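Local coordinates for 3-oxoacyl-[acyl-carrier-protein] reductase (Sinorhizobium meliloti, PDB 3U9L), which probably catalyses the NADPH-dependent reduction of 3-oxoacyl groups on acyl-carrier protein, as a member of the short-chain dehydrogenase/reductase family, at residues Arg37-Arg42 with Thr63-Val68; His97-Pro102 with Leu157-Ala162; Trp143-Ser148 with Ala165-Ile170; Ile187-Ala192 with Arg262-Pro267. All coordinates share one frame; numbering follows the deposited sequence.

Interaction 1 of 4, residues Arg37-Arg42 with Thr63-Val68; sequences RDIVGR and TLELDV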
loop_
_atom_site.group_PDB
_atom_site.type_symbol
_atom_site.label_atom_id
_atom_site.label_comp_id
_atom_site.label_asym_id
_atom_site.label_seq_id
_atom_site.Cartn_x
_atom_site.Cartn_y
_atom_site.Cartn_z
ATOM N N ARG A 37 -18.823 -6.893 -13.241
ATOM C CA ARG A 37 -19.883 -7.264 -12.308
ATOM C C ARG A 37 -21.279 -6.949 -12.889
ATOM O O ARG A 37 -21.446 -6.058 -13.707
ATOM C CB ARG A 37 -19.718 -6.465 -11.009
ATOM C CG ARG A 37 -18.348 -5.707 -10.893
ATOM C CD ARG A 37 -18.208 -4.378 -11.771
ATOM N NE ARG A 37 -17.209 -4.357 -12.888
ATOM C CZ ARG A 37 -16.817 -3.211 -13.437
ATOM N NH1 ARG A 37 -15.990 -3.159 -14.459
ATOM N NH2 ARG A 37 -17.304 -2.084 -12.946
ATOM N N ASP A 38 -22.271 -7.702 -12.450
ATOM C CA ASP A 38 -23.656 -7.368 -12.699
ATOM C C ASP A 38 -23.986 -7.065 -14.160
ATOM O O ASP A 38 -24.479 -5.988 -14.458
ATOM C CB ASP A 38 -24.025 -6.143 -11.867
ATOM C CG ASP A 38 -25.541 -5.963 -11.741
ATOM O OD1 ASP A 38 -26.307 -6.853 -12.201
ATOM O OD2 ASP A 38 -25.949 -4.934 -11.180
ATOM N N ILE A 39 -23.724 -7.991 -15.069
ATOM C CA ILE A 39 -23.934 -7.682 -16.476
ATOM C C ILE A 39 -25.422 -7.556 -16.830
ATOM O O ILE A 39 -25.743 -6.996 -17.882
ATOM C CB ILE A 39 -23.368 -8.767 -17.384
ATOM C CG1 ILE A 39 -23.872 -10.123 -16.918
ATOM C CG2 ILE A 39 -21.829 -8.714 -17.425
ATOM C CD1 ILE A 39 -23.421 -11.285 -17.818
ATOM N N VAL A 40 -26.318 -8.096 -15.992
ATOM C CA VAL A 40 -27.769 -8.001 -16.261
ATOM C C VAL A 40 -28.373 -6.694 -15.767
ATOM O O VAL A 40 -29.350 -6.197 -16.332
ATOM C CB VAL A 40 -28.584 -9.195 -15.714
ATOM C CG1 VAL A 40 -28.105 -10.493 -16.328
ATOM C CG2 VAL A 40 -28.501 -9.270 -14.195
ATOM N N GLY A 41 -27.780 -6.116 -14.732
ATOM C CA GLY A 41 -28.253 -4.849 -14.222
ATOM C C GLY A 41 -27.354 -3.690 -14.579
ATOM O O GLY A 41 -27.354 -3.180 -15.724
ATOM N N ARG A 42 -26.561 -3.290 -13.586
ATOM C CA ARG A 42 -25.722 -2.095 -13.651
ATOM C C ARG A 42 -24.850 -1.945 -14.924
ATOM O O ARG A 42 -24.617 -0.834 -15.393
ATOM C CB ARG A 42 -24.840 -2.075 -12.384
ATOM C CG ARG A 42 -23.628 -1.126 -12.409
ATOM C CD ARG A 42 -22.659 -1.419 -11.218
ATOM N NE ARG A 42 -23.090 -0.788 -9.955
ATOM C CZ ARG A 42 -22.889 0.499 -9.652
ATOM N NH1 ARG A 42 -22.257 1.297 -10.516
ATOM N NH2 ARG A 42 -23.321 0.996 -8.489
ATOM N N THR A 63 -17.831 -11.009 -23.355
ATOM C CA THR A 63 -18.074 -10.355 -22.092
ATOM C C THR A 63 -18.420 -11.464 -21.135
ATOM O O THR A 63 -18.997 -12.461 -21.551
ATOM C CB THR A 63 -19.226 -9.313 -22.166
ATOM O OG1 THR A 63 -20.444 -9.949 -22.587
ATOM C CG2 THR A 63 -18.888 -8.215 -23.153
ATOM N N LEU A 64 -18.112 -11.282 -19.860
ATOM C CA LEU A 64 -18.188 -12.360 -18.917
ATOM C C LEU A 64 -18.522 -11.717 -17.598
ATOM O O LEU A 64 -17.934 -10.729 -17.249
ATOM C CB LEU A 64 -16.794 -13.064 -18.865
ATOM C CG LEU A 64 -16.454 -14.040 -17.757
ATOM C CD1 LEU A 64 -17.419 -15.238 -17.801
ATOM C CD2 LEU A 64 -15.003 -14.520 -17.914
ATOM N N GLU A 65 -19.464 -12.280 -16.862
ATOM C CA GLU A 65 -19.770 -11.777 -15.549
ATOM C C GLU A 65 -18.701 -12.224 -14.530
ATOM O O GLU A 65 -18.459 -13.435 -14.338
ATOM C CB GLU A 65 -21.135 -12.321 -15.137
ATOM C CG GLU A 65 -21.347 -12.425 -13.669
ATOM C CD GLU A 65 -22.091 -11.254 -13.114
ATOM O OE1 GLU A 65 -22.886 -10.633 -13.871
ATOM O OE2 GLU A 65 -21.895 -10.930 -11.920
ATOM N N LEU A 66 -18.094 -11.258 -13.852
ATOM C CA LEU A 66 -17.057 -11.584 -12.865
ATOM C C LEU A 66 -17.017 -10.464 -11.847
ATOM O O LEU A 66 -16.585 -9.336 -12.128
ATOM C CB LEU A 66 -15.698 -11.810 -13.551
ATOM C CG LEU A 66 -14.506 -12.363 -12.747
ATOM C CD1 LEU A 66 -13.300 -12.746 -13.636
ATOM C CD2 LEU A 66 -14.108 -11.336 -11.722
ATOM N N ASP A 67 -17.535 -10.767 -10.673
ATOM C CA ASP A 67 -17.590 -9.813 -9.591
ATOM C C ASP A 67 -16.360 -10.062 -8.713
ATOM O O ASP A 67 -16.332 -11.043 -7.992
ATOM C CB ASP A 67 -18.824 -10.111 -8.772
ATOM C CG ASP A 67 -18.967 -9.199 -7.582
ATOM O OD1 ASP A 67 -18.077 -8.347 -7.311
ATOM O OD2 ASP A 67 -20.022 -9.290 -6.926
ATOM N N VAL A 68 -15.378 -9.162 -8.724
ATOM C CA VAL A 68 -14.108 -9.480 -8.077
ATOM C C VAL A 68 -14.238 -9.438 -6.576
ATOM O O VAL A 68 -13.296 -9.775 -5.869
ATOM C CB VAL A 68 -13.005 -8.502 -8.459
ATOM C CG1 VAL A 68 -12.629 -8.673 -9.919
ATOM C CG2 VAL A 68 -13.469 -7.025 -8.136
HETATM O O HOH W 1 -25.647 -10.488 -13.729
#

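Interaction 2 of 4, residues His97-Pro102 with Leu157-Ala162; sequences HMVFGP and LAPYFA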
loop_
_atom_site.group_PDB
_atom_site.type_symbol
_atom_site.label_atom_id
_atom_site.label_comp_id
_atom_site.label_asym_id
_atom_site.label_seq_id
_atom_site.Cartn_x
_atom_site.Cartn_y
_atom_site.Cartn_z
ATOM N N HIS A 97 -11.192 1.529 -8.257
ATOM C CA HIS A 97 -12.241 2.490 -7.849
ATOM C C HIS A 97 -11.597 3.461 -6.886
ATOM O O HIS A 97 -10.892 3.002 -5.963
ATOM C CB HIS A 97 -13.402 1.793 -7.095
ATOM C CG HIS A 97 -14.422 2.744 -6.527
ATOM N ND1 HIS A 97 -14.698 2.835 -5.171
ATOM C CD2 HIS A 97 -15.231 3.658 -7.131
ATOM C CE1 HIS A 97 -15.622 3.764 -4.963
ATOM N NE2 HIS A 97 -15.961 4.275 -6.141
HETATM N N MSE A 98 -11.833 4.758 -7.119
HETATM C CA MSE A 98 -11.225 5.816 -6.347
HETATM C C MSE A 98 -12.207 6.714 -5.529
HETATM O O MSE A 98 -13.431 6.592 -5.675
HETATM C CB MSE A 98 -10.328 6.653 -7.266
HETATM C CG MSE A 98 -10.901 7.847 -7.965
HETATM SE SE MSE A 98 -9.460 8.181 -9.373
HETATM C CE MSE A 98 -9.261 10.164 -9.236
ATOM N N VAL A 99 -11.652 7.579 -4.672
ATOM C CA VAL A 99 -12.453 8.434 -3.776
ATOM C C VAL A 99 -11.715 9.734 -3.553
ATOM O O VAL A 99 -10.503 9.805 -3.795
ATOM C CB VAL A 99 -12.697 7.787 -2.404
ATOM C CG1 VAL A 99 -13.438 6.440 -2.532
ATOM C CG2 VAL A 99 -11.395 7.582 -1.694
ATOM N N PHE A 100 -12.424 10.737 -3.049
ATOM C CA PHE A 100 -11.833 12.045 -2.830
ATOM C C PHE A 100 -12.343 12.673 -1.546
ATOM O O PHE A 100 -13.551 12.706 -1.306
ATOM C CB PHE A 100 -12.201 13.005 -3.982
ATOM C CG PHE A 100 -11.447 14.314 -3.943
ATOM C CD1 PHE A 100 -10.174 14.408 -4.502
ATOM C CD2 PHE A 100 -12.019 15.469 -3.402
ATOM C CE1 PHE A 100 -9.460 15.607 -4.511
ATOM C CE2 PHE A 100 -11.306 16.685 -3.399
ATOM C CZ PHE A 100 -10.040 16.755 -3.969
ATOM N N GLY A 101 -11.423 13.208 -0.744
ATOM C CA GLY A 101 -11.809 13.809 0.525
ATOM C C GLY A 101 -10.667 13.727 1.525
ATOM O O GLY A 101 -9.681 12.969 1.312
ATOM N N PRO A 102 -10.818 14.461 2.642
ATOM C CA PRO A 102 -9.840 14.489 3.716
ATOM C C PRO A 102 -9.772 13.095 4.298
ATOM O O PRO A 102 -10.815 12.473 4.581
ATOM C CB PRO A 102 -10.469 15.403 4.788
ATOM C CG PRO A 102 -11.757 15.958 4.190
ATOM C CD PRO A 102 -12.001 15.342 2.875
ATOM N N LEU A 157 -6.863 11.850 -1.601
ATOM C CA LEU A 157 -7.294 10.549 -2.140
ATOM C C LEU A 157 -6.667 9.388 -1.333
ATOM O O LEU A 157 -6.462 8.314 -1.879
ATOM C CB LEU A 157 -6.951 10.398 -3.632
ATOM C CG LEU A 157 -7.721 11.293 -4.626
ATOM C CD1 LEU A 157 -6.987 12.596 -4.776
ATOM C CD2 LEU A 157 -7.918 10.575 -6.005
ATOM N N ALA A 158 -6.412 9.593 -0.043
ATOM C CA ALA A 158 -5.608 8.617 0.735
ATOM C C ALA A 158 -6.076 7.172 0.670
ATOM O O ALA A 158 -5.282 6.300 0.404
ATOM C CB ALA A 158 -5.339 9.059 2.175
ATOM N N PRO A 159 -7.374 6.895 0.895
ATOM C CA PRO A 159 -7.729 5.463 0.874
ATOM C C PRO A 159 -7.482 4.790 -0.487
ATOM O O PRO A 159 -7.258 3.582 -0.560
ATOM C CB PRO A 159 -9.246 5.466 1.131
ATOM C CG PRO A 159 -9.580 6.861 1.652
ATOM C CD PRO A 159 -8.569 7.765 0.971
ATOM N N TYR A 160 -7.588 5.563 -1.554
ATOM C CA TYR A 160 -7.339 5.100 -2.894
ATOM C C TYR A 160 -5.837 4.908 -3.179
ATOM O O TYR A 160 -5.421 3.842 -3.605
ATOM C CB TYR A 160 -7.958 6.064 -3.922
ATOM C CG TYR A 160 -7.596 5.704 -5.330
ATOM C CD1 TYR A 160 -8.007 4.482 -5.893
ATOM C CD2 TYR A 160 -6.807 6.541 -6.093
ATOM C CE1 TYR A 160 -7.657 4.126 -7.179
ATOM C CE2 TYR A 160 -6.467 6.215 -7.376
ATOM C CZ TYR A 160 -6.883 4.999 -7.920
ATOM O OH TYR A 160 -6.503 4.685 -9.217
ATOM N N PHE A 161 -5.052 5.952 -2.989
ATOM C CA PHE A 161 -3.608 5.902 -3.165
ATOM C C PHE A 161 -2.974 4.820 -2.269
ATOM O O PHE A 161 -2.052 4.192 -2.694
ATOM C CB PHE A 161 -2.970 7.268 -2.858
ATOM C CG PHE A 161 -3.232 8.349 -3.937
ATOM C CD1 PHE A 161 -3.786 8.012 -5.146
ATOM C CD2 PHE A 161 -2.855 9.676 -3.716
ATOM C CE1 PHE A 161 -4.000 8.983 -6.143
ATOM C CE2 PHE A 161 -3.062 10.661 -4.705
ATOM C CZ PHE A 161 -3.617 10.299 -5.917
ATOM N N ALA A 162 -3.434 4.669 -1.016
ATOM C CA ALA A 162 -2.975 3.570 -0.163
ATOM C C ALA A 162 -3.197 2.211 -0.848
ATOM O O ALA A 162 -2.308 1.345 -0.903
ATOM C CB ALA A 162 -3.749 3.592 1.149
HETATM O O HOH W 2 -7.429 11.605 1.718
#

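Interaction 3 of 4, residues Trp143-Ser148 with Ala165-Ile170; sequences WISSSS and AAMDAI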
loop_
_atom_site.group_PDB
_atom_site.type_symbol
_atom_site.label_atom_id
_atom_site.label_comp_id
_atom_site.label_asym_id
_atom_site.label_seq_id
_atom_site.Cartn_x
_atom_site.Cartn_y
_atom_site.Cartn_z
ATOM N N TRP A 143 -0.461 -5.805 -14.582
ATOM C CA TRP A 143 -1.191 -5.101 -13.537
ATOM C C TRP A 143 -1.315 -3.659 -13.986
ATOM O O TRP A 143 -0.349 -3.082 -14.507
ATOM C CB TRP A 143 -0.365 -5.159 -12.239
ATOM C CG TRP A 143 -0.065 -6.557 -11.710
ATOM C CD1 TRP A 143 0.841 -7.478 -12.234
ATOM C CD2 TRP A 143 -0.630 -7.168 -10.548
ATOM N NE1 TRP A 143 0.865 -8.636 -11.437
ATOM C CE2 TRP A 143 -0.013 -8.461 -10.399
ATOM C CE3 TRP A 143 -1.579 -6.755 -9.600
ATOM C CZ2 TRP A 143 -0.352 -9.321 -9.352
ATOM C CZ3 TRP A 143 -1.869 -7.588 -8.551
ATOM C CH2 TRP A 143 -1.283 -8.860 -8.444
ATOM N N ILE A 144 -2.477 -3.055 -13.799
ATOM C CA ILE A 144 -2.610 -1.607 -14.054
ATOM C C ILE A 144 -2.399 -0.956 -12.743
ATOM O O ILE A 144 -3.223 -1.069 -11.818
ATOM C CB ILE A 144 -3.996 -1.196 -14.603
ATOM C CG1 ILE A 144 -4.415 -2.096 -15.749
ATOM C CG2 ILE A 144 -4.032 0.344 -14.943
ATOM C CD1 ILE A 144 -3.417 -2.169 -16.842
ATOM N N SER A 145 -1.270 -0.288 -12.620
ATOM C CA SER A 145 -0.884 0.261 -11.369
ATOM C C SER A 145 -1.283 1.740 -11.478
ATOM O O SER A 145 -2.291 2.051 -12.122
ATOM C CB SER A 145 0.621 0.114 -11.212
ATOM O OG SER A 145 1.061 0.538 -9.956
ATOM N N SER A 146 -0.476 2.627 -10.894
ATOM C CA SER A 146 -0.812 4.037 -10.834
ATOM C C SER A 146 0.450 4.874 -10.637
ATOM O O SER A 146 1.259 4.585 -9.771
ATOM C CB SER A 146 -1.767 4.237 -9.644
ATOM O OG SER A 146 -2.102 5.578 -9.471
ATOM N N SER A 147 0.595 5.949 -11.406
ATOM C CA SER A 147 1.729 6.863 -11.218
ATOM C C SER A 147 1.806 7.378 -9.780
ATOM O O SER A 147 2.888 7.761 -9.294
ATOM C CB SER A 147 1.610 8.053 -12.206
ATOM O OG SER A 147 0.585 8.952 -11.813
ATOM N N SER A 148 0.672 7.403 -9.081
ATOM C CA SER A 148 0.687 7.907 -7.712
ATOM C C SER A 148 1.558 7.101 -6.729
ATOM O O SER A 148 2.013 7.644 -5.712
ATOM C CB SER A 148 -0.734 7.949 -7.176
ATOM O OG SER A 148 -1.247 6.630 -7.039
ATOM N N ALA A 165 -0.920 1.728 -3.822
ATOM C CA ALA A 165 0.443 1.534 -3.387
ATOM C C ALA A 165 0.664 0.077 -2.930
ATOM O O ALA A 165 1.712 -0.541 -3.207
ATOM C CB ALA A 165 0.756 2.488 -2.224
ATOM N N ALA A 166 -0.322 -0.467 -2.229
ATOM C CA ALA A 166 -0.253 -1.869 -1.767
ATOM C C ALA A 166 -0.322 -2.738 -2.998
ATOM O O ALA A 166 0.414 -3.720 -3.089
ATOM C CB ALA A 166 -1.403 -2.194 -0.828
HETATM N N MSE A 167 -1.193 -2.395 -3.956
HETATM C CA MSE A 167 -1.334 -3.252 -5.139
HETATM C C MSE A 167 -0.034 -3.360 -5.963
HETATM O O MSE A 167 0.337 -4.433 -6.460
HETATM C CB MSE A 167 -2.477 -2.791 -6.075
HETATM C CG MSE A 167 -2.803 -3.852 -7.156
HETATM SE SE MSE A 167 -3.066 -2.956 -8.951
HETATM C CE MSE A 167 -1.139 -2.708 -9.368
ATOM N N ASP A 168 0.646 -2.230 -6.122
ATOM C CA ASP A 168 1.919 -2.289 -6.808
ATOM C C ASP A 168 2.963 -3.155 -6.049
ATOM O O ASP A 168 3.701 -3.879 -6.682
ATOM C CB ASP A 168 2.456 -0.886 -7.061
ATOM C CG ASP A 168 3.538 -0.868 -8.119
ATOM O OD1 ASP A 168 4.676 -1.127 -7.739
ATOM O OD2 ASP A 168 3.262 -0.572 -9.311
ATOM N N ALA A 169 3.033 -3.032 -4.712
ATOM C CA ALA A 169 3.947 -3.804 -3.875
ATOM C C ALA A 169 3.683 -5.298 -4.065
ATOM O O ALA A 169 4.596 -6.086 -4.150
ATOM C CB ALA A 169 3.799 -3.412 -2.402
ATOM N N ILE A 170 2.415 -5.659 -4.145
ATOM C CA ILE A 170 2.001 -7.043 -4.369
ATOM C C ILE A 170 2.371 -7.513 -5.763
ATOM O O ILE A 170 2.857 -8.644 -5.932
ATOM C CB ILE A 170 0.495 -7.218 -4.161
ATOM C CG1 ILE A 170 0.207 -7.012 -2.668
ATOM C CG2 ILE A 170 -0.006 -8.664 -4.732
ATOM C CD1 ILE A 170 -1.202 -6.766 -2.302
#

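Interaction 4 of 4, residues Ile187-Ala192 with Arg262-Pro267; sequences IIVPGA and RVHVDP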
loop_
_atom_site.group_PDB
_atom_site.type_symbol
_atom_site.label_atom_id
_atom_site.label_comp_id
_atom_site.label_asym_id
_atom_site.label_seq_id
_atom_site.Cartn_x
_atom_site.Cartn_y
_atom_site.Cartn_z
ATOM N N ILE A 187 3.969 -4.291 -15.580
ATOM C CA ILE A 187 3.154 -3.406 -14.808
ATOM C C ILE A 187 2.989 -2.093 -15.596
ATOM O O ILE A 187 3.954 -1.459 -16.007
ATOM C CB ILE A 187 3.771 -3.062 -13.440
ATOM C CG1 ILE A 187 4.012 -4.356 -12.609
ATOM C CG2 ILE A 187 2.835 -2.072 -12.712
ATOM C CD1 ILE A 187 4.737 -4.254 -11.239
ATOM N N ILE A 188 1.753 -1.716 -15.820
ATOM C CA ILE A 188 1.450 -0.492 -16.529
ATOM C C ILE A 188 1.230 0.585 -15.471
ATOM O O ILE A 188 0.476 0.405 -14.503
ATOM C CB ILE A 188 0.171 -0.652 -17.397
ATOM C CG1 ILE A 188 0.199 -1.968 -18.247
ATOM C CG2 ILE A 188 -0.076 0.595 -18.211
ATOM C CD1 ILE A 188 1.446 -2.188 -19.150
ATOM N N VAL A 189 1.914 1.693 -15.682
ATOM C CA VAL A 189 1.879 2.819 -14.786
ATOM C C VAL A 189 1.246 4.084 -15.456
ATOM O O VAL A 189 1.927 4.933 -16.003
ATOM C CB VAL A 189 3.273 3.071 -14.160
ATOM C CG1 VAL A 189 3.188 4.124 -13.100
ATOM C CG2 VAL A 189 3.800 1.759 -13.544
ATOM N N PRO A 190 -0.085 4.175 -15.415
ATOM C CA PRO A 190 -0.824 5.308 -16.021
ATOM C C PRO A 190 -0.793 6.523 -15.145
ATOM O O PRO A 190 -0.942 6.398 -13.926
ATOM C CB PRO A 190 -2.285 4.816 -16.106
ATOM C CG PRO A 190 -2.301 3.444 -15.562
ATOM C CD PRO A 190 -0.990 3.164 -14.844
ATOM N N GLY A 191 -0.583 7.683 -15.766
ATOM C CA GLY A 191 -0.646 8.951 -15.050
ATOM C C GLY A 191 -2.084 9.439 -15.062
ATOM O O GLY A 191 -3.030 8.652 -15.249
ATOM N N ALA A 192 -2.229 10.743 -14.886
ATOM C CA ALA A 192 -3.528 11.413 -14.836
ATOM C C ALA A 192 -4.054 11.660 -16.214
ATOM O O ALA A 192 -3.349 12.222 -17.067
ATOM C CB ALA A 192 -3.393 12.759 -14.121
ATOM N N ARG A 262 7.939 -2.486 -16.371
ATOM C CA ARG A 262 6.989 -1.400 -16.214
ATOM C C ARG A 262 6.872 -0.576 -17.474
ATOM O O ARG A 262 7.844 -0.389 -18.141
ATOM C CB ARG A 262 7.349 -0.463 -15.083
ATOM C CG ARG A 262 7.295 -1.012 -13.751
ATOM C CD ARG A 262 7.597 0.020 -12.758
ATOM N NE ARG A 262 7.565 -0.538 -11.440
ATOM C CZ ARG A 262 6.485 -0.717 -10.725
ATOM N NH1 ARG A 262 6.602 -1.268 -9.555
ATOM N NH2 ARG A 262 5.395 -0.102 -11.016
ATOM N N VAL A 263 5.686 -0.061 -17.760
ATOM C CA VAL A 263 5.512 0.815 -18.932
ATOM C C VAL A 263 4.808 2.032 -18.346
ATOM O O VAL A 263 3.799 1.891 -17.654
ATOM C CB VAL A 263 4.688 0.154 -20.102
ATOM C CG1 VAL A 263 4.417 1.142 -21.220
ATOM C CG2 VAL A 263 5.424 -1.051 -20.684
ATOM N N HIS A 264 5.395 3.205 -18.555
ATOM C CA HIS A 264 4.895 4.477 -18.035
ATOM C C HIS A 264 4.085 5.172 -19.133
ATOM O O HIS A 264 4.578 5.362 -20.243
ATOM C CB HIS A 264 6.058 5.331 -17.490
ATOM C CG HIS A 264 6.784 4.656 -16.361
ATOM N ND1 HIS A 264 6.310 4.657 -15.065
ATOM C CD2 HIS A 264 7.908 3.893 -16.341
ATOM C CE1 HIS A 264 7.113 3.926 -14.302
ATOM N NE2 HIS A 264 8.082 3.440 -15.045
ATOM N N VAL A 265 2.839 5.517 -18.835
ATOM C CA VAL A 265 2.005 6.272 -19.769
ATOM C C VAL A 265 1.408 7.467 -19.044
ATOM O O VAL A 265 0.319 7.379 -18.491
ATOM C CB VAL A 265 0.884 5.402 -20.313
ATOM C CG1 VAL A 265 0.061 6.156 -21.399
ATOM C CG2 VAL A 265 1.443 4.059 -20.898
ATOM N N ASP A 266 2.148 8.562 -18.991
ATOM C CA ASP A 266 1.824 9.656 -18.061
ATOM C C ASP A 266 2.066 11.021 -18.746
ATOM O O ASP A 266 3.118 11.621 -18.598
ATOM C CB ASP A 266 2.628 9.547 -16.742
ATOM C CG ASP A 266 2.463 10.800 -15.835
ATOM O OD1 ASP A 266 1.447 11.566 -15.981
ATOM O OD2 ASP A 266 3.340 11.031 -14.978
ATOM N N PRO A 267 1.100 11.474 -19.538
ATOM C CA PRO A 267 1.204 12.796 -20.194
ATOM C C PRO A 267 1.446 13.991 -19.244
ATOM O O PRO A 267 2.094 14.973 -19.641
ATOM C CB PRO A 267 -0.173 12.992 -20.840
ATOM C CG PRO A 267 -0.838 11.635 -20.856
ATOM C CD PRO A 267 -0.190 10.799 -19.766
HETATM O O HOH W 3 4.125 6.653 -14.994
HETATM O O HOH W 4 -0.058 12.107 -13.698
HETATM O O HOH W 5 -0.674 12.200 -17.024
#

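Interaction 1 of 4, residues Arg37-Arg42 with Thr63-Val68
The carboxylate of E65 meets two successive backbone amides of the 37-42 loop at its two oxygens. I39 N comes to OE1 on the syn side, 26° out of the carboxylate plane, and makes the firm bond: 3.0 Å from I39 N to E65 OE1 and nearly straight at 168°. D38 N reaches E65 OE2 at 3.3 Å, a weak bond. A water also donates to E65 OE1 at 2.8 Å and accepts weakly from V40 N, so OE1 is gripped twice and the carboxylate is fixed in its rotation. A second carboxylate, that of D38, turns back on its own loop: R42 N meets OD2 from above the plane, 3.0 Å from R42 N to D38 OD2, and G41 N adds a weak bond to OD1.

I39 lies across the E65 side chain. Its CG1 sits between the backbone N and the carbonyl carbon (chi1 50°), which brings I39 CG1 to 3.2 Å from E65 OE1; I39 CD1 is 3.7 Å from E65 CB. Farther along, R37 CB rests on the D67 backbone, 4.2 Å from D67 CA.

In Rossmann folds of this family, the loop after the second strand and the turn after the third typically border the adenosine side of the cofactor pocket, and the weak bond of R37 NH1 to S14 is consistent with that place. Strand 61-65 is an outermost strand of the chain's sheet and pairs with strand 31-36. L64 and L66 pack on helix 71-85, I39 and T63 on helix 44-57, and V68 on helix 108-136.

Interaction 2 of 4, residues His97-Pro102 with Leu157-Ala162
A single water joins G101 to the start of helix 158-179, donating to G101 O at 2.7 Å and accepting from A158 N at 2.9 Å. The first-turn amide of the helix, next to L157 at the N-cap position, thus gains an acceptor that the helix itself cannot provide. L157 N makes a weak bond to Q173 of the second subunit.

Everything else across the contact is packing. M98, a selenomethionine, lays its CB over one face of the Y160 ring, 3.4 Å from the ring centroid and 11° off the normal, a CH-pi contact. Its selenium stands farther out, obliquely to the same ring, as a Met-aromatic contact. The chain then bends at chi3 (-135°), which carries M98 CE away from the ring and to 3.5 Å from L157 CD2. L157 packs against the loop backbone: its CG is 3.3 Å from V99 O, and its CD1 touches F100 CD1 at 3.7 Å. V99 CG2 rests against the P159 ring, 3.9 Å from P159 CG. H97 O comes obliquely to 3.2 Å from Y160 CD1, on the same side of the ring as M98 CB, while accepting a hydrogen bond from N118.

Y160 chi1 of 174° turns its ring toward M98, which covers one face. F100 continues toward helix 223-233, and V99 and P159 share F106. Y160 is the tyrosine of the YxxxK signature of short-chain dehydrogenases/reductases, so the loop after strand 90-93 packs against what is probably the catalytic tyrosine of a classical SDR active site.

Interaction 3 of 4, residues Trp143-Ser148 with Ala165-Ile170
Chi1 near trans in both S145 (-175°) and D168 (-163°) swings the hydroxyl and the carboxylate together between strand end and helix. S145 OG donates to D168 OD2 at 2.5 Å; OD2 accepts on its anti lone pair, the one away from OD1. The other oxygen, OD1, forms a salt bridge with R262, so this buried carboxylate is satisfied from two directions and would probably stay ionised.

Next to it the selenomethionine M167 bends at chi2 and chi3 and folds its end over the strand. Its SE lies 3.4 Å from I144 O, and its CE is 3.6 Å from S145 CA and 3.9 Å from W143 CB. I144 O accepts a hydrogen bond from K164, the lysine of the YxxxK signature, on the same helix. Strand 139-144, helix 158-179 and strand 183-190 form a beta-alpha-beta unit of the Rossmann fold, and the 165-170 turns pack on the strand's carboxyl end.

W143 points toward the helix. Its indole is met obliquely by M167 CG, and I170 CG2 stands 3.9 Å from W143 CH2, the two side chains crossing at about a right angle. H93 stacks on the same indole.

Interaction 4 of 4, residues Ile187-Ala192 with Arg262-Pro267
V263 N gives its hydrogen to I187 O at 2.8 Å, the first rung of a parallel strand pair in which strand 262-265 ends the Rossmann-type sheet of the chain. The ladder continues in step: V189 N bonds V263 O at 2.7 Å, V265 N bonds V189 O at 3.0 Å, and G191 N bonds V265 O at 2.9 Å. The first two bonds, to I187 O and V263 O, run nearly along the acceptor carbonyl; in the last two, to V189 O and V265 O, the donor stands above the carbonyl plane. V189 O is a double acceptor, because a water donates to it as well and also lies 3.0 Å from H264 ND1, in the plane of that ring.

On the face bearing I187, V189, R262 and H264, the guanidinium of R262 is the charged group. R262 runs extended from CG to NE beside I187; I187 CD1 lies over one face of the guanidinium and V189 CG2 at its edge. Its hydrogens go outside the pair: NH1 to D168 and NE to D280, both salt bridges, with F276 supplying a cation-pi contact. On the other face I188 and V263 pack side by side against helix 242-252.

Beyond the strands, D266 OD2 accepts from D270 N. A192 N donates to a water 2.8 Å away that also lies within hydrogen-bonding distance of D266 OD1. G191 CA sits 3.5 Å from D266 OD1.

Interactions 3 and 4 are joined directly: D168 OD1 meets R262 NH1 at 2.7 Å, S145 N lies 2.7 Å from I188 O in a probable hydrogen bond, and S145 CB touches I187 CG2 at 3.5 Å. Interaction 2 shares helix 158-179 with interaction 3, F161 CD1 lying 3.5 Å from S148 OG, and both contacts reach the second subunit. Y160 OH of interaction 2 stands 4.5 Å from S146 OG of interaction 3, an arrangement consistent with an SDR active site. Interaction 1 stands apart, its centre about 24 Å from those of interactions 2 and 3, probably near the cofactor's adenosine end.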